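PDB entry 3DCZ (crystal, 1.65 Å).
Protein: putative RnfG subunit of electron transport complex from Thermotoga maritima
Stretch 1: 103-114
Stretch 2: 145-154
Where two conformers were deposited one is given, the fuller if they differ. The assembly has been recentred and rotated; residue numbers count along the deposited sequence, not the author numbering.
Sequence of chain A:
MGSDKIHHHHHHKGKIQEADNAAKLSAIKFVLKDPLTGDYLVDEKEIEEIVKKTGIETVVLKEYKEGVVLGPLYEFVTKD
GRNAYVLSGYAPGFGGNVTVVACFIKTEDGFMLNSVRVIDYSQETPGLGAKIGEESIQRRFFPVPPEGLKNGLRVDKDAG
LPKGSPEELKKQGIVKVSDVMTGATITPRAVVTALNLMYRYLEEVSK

Stretch 1 (103-114) CFIKTEDGFMLN
Stretch 2 145-154: PPEGLKNGLR

Residues 103-114 form a β-hairpin. Its first strand enters from earlier in the chain, and a type I turn from Thr107 to Gly110 reverses it into a second strand that continues beyond Asn114. The antiparallel register is fixed by backbone hydrogen bonds: Asn114 N to Cys103 O (2.8 Å), Ile105 N to Met112 O and Met112 N to Ile105 O (both 2.8 Å), and, closing the turn, Thr107 N to Gly110 O (3.1 Å) and Gly110 N to Thr107 O (3.3 Å). Strand phi/psi values are extended, for example -148/155° at Phe111 and -114/148° at Met112; Gly110, at 180/-124°, adopts a conformation readily available to glycine.

In the second stretch Pro145 (-76/168°) occupies the N-cap position of a short helix, 146-151, with phi/psi near -65/-35°. The bonds Leu149 N to Pro145 O (3.2 Å), Lys150 N to Pro146 O (2.9 Å) and Asn151 N to Glu147 O (3.0 Å) define its pitch. Gly152 then leaves helical geometry at 96/132°, where a CB would be jammed against the preceding carbonyl oxygen. The helix runs almost perpendicular to strand 110-114: the N-to-C directions differ by 101° and the axes approach to 7.0 Å. The tightest register point is Met112 CA to Pro146 CA, 4.7 Å.

No direct hydrogen bond joins the stretches. Their closest polar contact is a CA-H...O interaction, Pro146 CA to Phe111 O at 3.1 Å with 131° at the hydrogen, which brings the first turn of the helix against the strand backbone. Water 1 supplies a bridge, accepting from Phe111 N (3.1 Å) and donating to Pro146 O (3.2 Å).

Leu149 (chi1 -71°, m; chi2 180°, t) points toward the hairpin and has the largest covered area, 75 Å². Its CD1 lies 3.5 Å from Phe111 O and 3.5 Å from Leu113 N, so the methyl rests directly on the strand backbone. The same CD1 is 4.1 Å from Leu113 CB and 3.8 Å from Phe104 CD2, at the edge of the ring and near its plane. Phe104 (chi1 -66°, m; chi2 84°) reaches it from the first strand, although its CA-to-CB bond points sideways. Leu113 (t, p) extends the apolar patch to Leu153 (m, t); Leu113 CD2 lies 4.3 Å from Leu153 CD1.

Pro146, with a C-gamma exo ring, covers the strand nearer the turn. Its CD is 3.9 Å from the CB of selenomethionine Met112 (chi1 76°, p; chi2 -180°, t; chi3 65°, p), while its CG lies 3.5 Å from Thr107 OG1 (chi1 43°, p).

On the exposed side, Lys150 (m, t, t, t) has a CA-to-CB bond that points sideways, but its extended chain brings CE to 3.5 Å from Asp109 O and NZ to 3.5 Å from Asp109 CB. An ideal CB on Gly110 would sit only 3.1 Å from Lys150 CE, so the bare glycine leaves room for the lysine. Within the hairpin, Lys106 NZ donates to Gly110 O (2.7 Å), bracing the turn.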

# COMPACT_ATOMS: atom_id res chain seq x y z
N CYS A 103 1.15 -0.12 3.22
CA CYS A 103 1.88 -0.87 4.22
C CYS A 103 2.00 -2.32 3.74
O CYS A 103 1.01 -2.98 3.41
CB CYS A 103 1.15 -0.87 5.59
SG CYS A 103 1.93 -1.99 6.78
N PHE A 104 3.24 -2.81 3.71
CA PHE A 104 3.56 -4.17 3.36
C PHE A 104 4.17 -4.81 4.60
O PHE A 104 4.96 -4.20 5.31
CB PHE A 104 4.59 -4.24 2.23
CG PHE A 104 4.08 -3.71 0.93
CD1 PHE A 104 4.11 -2.35 0.63
CD2 PHE A 104 3.59 -4.59 -0.03
CE1 PHE A 104 3.58 -1.86 -0.58
CE2 PHE A 104 3.12 -4.09 -1.28
CZ PHE A 104 3.12 -2.71 -1.53
N ILE A 105 3.83 -6.06 4.83
CA ILE A 105 4.36 -6.80 5.96
C ILE A 105 5.16 -7.98 5.45
O ILE A 105 4.70 -8.77 4.63
CB ILE A 105 3.25 -7.23 6.92
CG1 ILE A 105 2.59 -5.97 7.49
CG2 ILE A 105 3.79 -8.16 8.04
CD1 ILE A 105 1.28 -6.20 8.21
N LYS A 106 6.36 -8.14 6.01
CA LYS A 106 7.27 -9.17 5.58
C LYS A 106 6.77 -10.51 6.04
O LYS A 106 6.43 -10.73 7.21
CB LYS A 106 8.68 -8.93 6.14
CG LYS A 106 9.70 -9.94 5.66
CD LYS A 106 10.14 -9.69 4.23
CE LYS A 106 10.90 -10.91 3.67
NZ LYS A 106 10.55 -11.23 2.26
N THR A 107 6.78 -11.42 5.06
CA THR A 107 6.40 -12.81 5.19
C THR A 107 7.59 -13.71 4.82
O THR A 107 8.57 -13.27 4.19
CB THR A 107 5.26 -13.13 4.20
OG1 THR A 107 5.55 -12.51 2.93
CG2 THR A 107 3.96 -12.58 4.73
N GLU A 108 7.47 -14.98 5.17
CA GLU A 108 8.46 -16.01 4.83
C GLU A 108 9.19 -15.81 3.49
O GLU A 108 10.42 -15.69 3.45
CB GLU A 108 7.77 -17.37 4.83
N ASP A 109 8.44 -15.77 2.38
CA ASP A 109 9.05 -15.72 1.04
C ASP A 109 8.77 -14.42 0.27
O ASP A 109 9.06 -14.34 -0.93
CB ASP A 109 8.61 -16.94 0.20
CG ASP A 109 9.18 -18.26 0.72
OD1 ASP A 109 10.30 -18.26 1.29
OD2 ASP A 109 8.51 -19.30 0.55
N GLY A 110 8.22 -13.40 0.93
CA GLY A 110 7.99 -12.14 0.25
C GLY A 110 7.36 -11.13 1.19
O GLY A 110 7.89 -10.84 2.25
N PHE A 111 6.23 -10.62 0.79
CA PHE A 111 5.56 -9.61 1.53
C PHE A 111 4.09 -9.82 1.31
O PHE A 111 3.68 -10.38 0.29
CB PHE A 111 5.91 -8.20 1.00
CG PHE A 111 7.31 -7.75 1.29
CD1 PHE A 111 7.57 -7.07 2.45
CD2 PHE A 111 8.36 -8.00 0.40
CE1 PHE A 111 8.84 -6.66 2.75
CE2 PHE A 111 9.62 -7.58 0.69
CZ PHE A 111 9.86 -6.90 1.85
N MSE A 112 3.30 -9.34 2.26
CA MSE A 112 1.87 -9.21 2.05
C MSE A 112 1.53 -7.72 2.06
O MSE A 112 2.21 -6.92 2.68
CB MSE A 112 1.05 -9.99 3.09
CG MSE A 112 1.00 -9.35 4.42
SE MSE A 112 -0.02 -10.37 5.66
CE MSE A 112 1.06 -11.91 5.77
N LEU A 113 0.51 -7.36 1.29
CA LEU A 113 -0.03 -6.00 1.27
C LEU A 113 -1.08 -5.88 2.37
O LEU A 113 -2.14 -6.53 2.31
CB LEU A 113 -0.66 -5.65 -0.08
CG LEU A 113 -1.34 -4.30 -0.16
CD1 LEU A 113 -0.37 -3.13 0.20
CD2 LEU A 113 -1.93 -4.04 -1.56
N ASN A 114 -0.78 -5.09 3.41
CA ASN A 114 -1.71 -4.95 4.54
C ASN A 114 -2.82 -3.98 4.26
O ASN A 114 -3.96 -4.25 4.59
CB ASN A 114 -0.94 -4.51 5.78
CG ASN A 114 -1.81 -4.45 7.04
OD1 ASN A 114 -2.20 -5.50 7.57
ND2 ASN A 114 -2.09 -3.21 7.57
N PRO A 145 -2.42 -11.38 -0.10
CA PRO A 145 -1.38 -12.25 0.44
C PRO A 145 -0.16 -12.30 -0.50
O PRO A 145 -0.19 -11.80 -1.62
CB PRO A 145 -2.09 -13.59 0.55
CG PRO A 145 -3.16 -13.55 -0.50
CD PRO A 145 -3.55 -12.13 -0.68
N PRO A 146 0.96 -12.86 -0.01
CA PRO A 146 2.15 -12.88 -0.81
C PRO A 146 2.03 -13.46 -2.22
O PRO A 146 2.60 -12.88 -3.13
CB PRO A 146 3.12 -13.71 0.03
CG PRO A 146 2.62 -13.64 1.39
CD PRO A 146 1.16 -13.49 1.31
N GLU A 147 1.24 -14.51 -2.38
CA GLU A 147 1.06 -15.15 -3.69
C GLU A 147 0.33 -14.21 -4.67
O GLU A 147 0.65 -14.18 -5.86
CB GLU A 147 0.34 -16.47 -3.54
CG GLU A 147 -0.98 -16.39 -2.82
CD GLU A 147 -0.95 -16.61 -1.28
OE1 GLU A 147 0.05 -16.27 -0.54
OE2 GLU A 147 -2.00 -17.12 -0.81
N GLY A 148 -0.58 -13.37 -4.15
CA GLY A 148 -1.19 -12.32 -4.95
C GLY A 148 -0.22 -11.28 -5.44
O GLY A 148 -0.27 -10.88 -6.60
N LEU A 149 0.66 -10.80 -4.55
CA LEU A 149 1.66 -9.81 -4.96
C LEU A 149 2.69 -10.40 -5.93
O LEU A 149 3.16 -9.69 -6.84
CB LEU A 149 2.37 -9.23 -3.72
CG LEU A 149 1.52 -8.32 -2.87
CD1 LEU A 149 2.39 -7.85 -1.67
CD2 LEU A 149 1.06 -7.13 -3.67
N LYS A 150 3.00 -11.68 -5.76
CA LYS A 150 3.95 -12.36 -6.64
C LYS A 150 3.33 -12.50 -8.02
O LYS A 150 4.05 -12.45 -9.02
CB LYS A 150 4.35 -13.72 -6.09
CG LYS A 150 5.24 -13.58 -4.90
CD LYS A 150 5.53 -14.93 -4.20
CE LYS A 150 6.11 -14.71 -2.78
NZ LYS A 150 6.05 -16.00 -2.02
N ASN A 151 2.02 -12.66 -8.08
CA ASN A 151 1.23 -12.76 -9.35
C ASN A 151 1.26 -11.40 -10.08
O ASN A 151 1.13 -11.32 -11.31
CB ASN A 151 -0.26 -13.08 -9.06
CG ASN A 151 -0.56 -14.58 -8.70
OD1 ASN A 151 -1.67 -14.91 -8.24
ND2 ASN A 151 0.38 -15.48 -8.94
N GLY A 152 1.33 -10.33 -9.28
CA GLY A 152 1.19 -8.95 -9.77
C GLY A 152 -0.25 -8.52 -9.57
O GLY A 152 -1.16 -9.23 -9.95
N LEU A 153 -0.46 -7.33 -9.00
CA LEU A 153 -1.83 -6.82 -8.85
C LEU A 153 -2.39 -6.34 -10.18
O LEU A 153 -1.67 -5.77 -11.00
CB LEU A 153 -1.83 -5.66 -7.86
CG LEU A 153 -1.32 -5.94 -6.46
CD1 LEU A 153 -1.25 -4.59 -5.74
CD2 LEU A 153 -2.32 -6.88 -5.78
N ARG A 154 -3.70 -6.52 -10.37
CA ARG A 154 -4.36 -6.03 -11.57
C ARG A 154 -5.82 -5.83 -11.24
O ARG A 154 -6.37 -6.51 -10.36
CB ARG A 154 -4.15 -7.00 -12.70
CG ARG A 154 -4.58 -8.35 -12.42
CD ARG A 154 -4.20 -9.26 -13.59
NE ARG A 154 -4.48 -10.61 -13.20
CZ ARG A 154 -4.77 -11.59 -14.04
NH1 ARG A 154 -4.78 -11.39 -15.34
NH2 ARG A 154 -5.03 -12.77 -13.53
O HOH W 1 5.37 -11.80 -1.91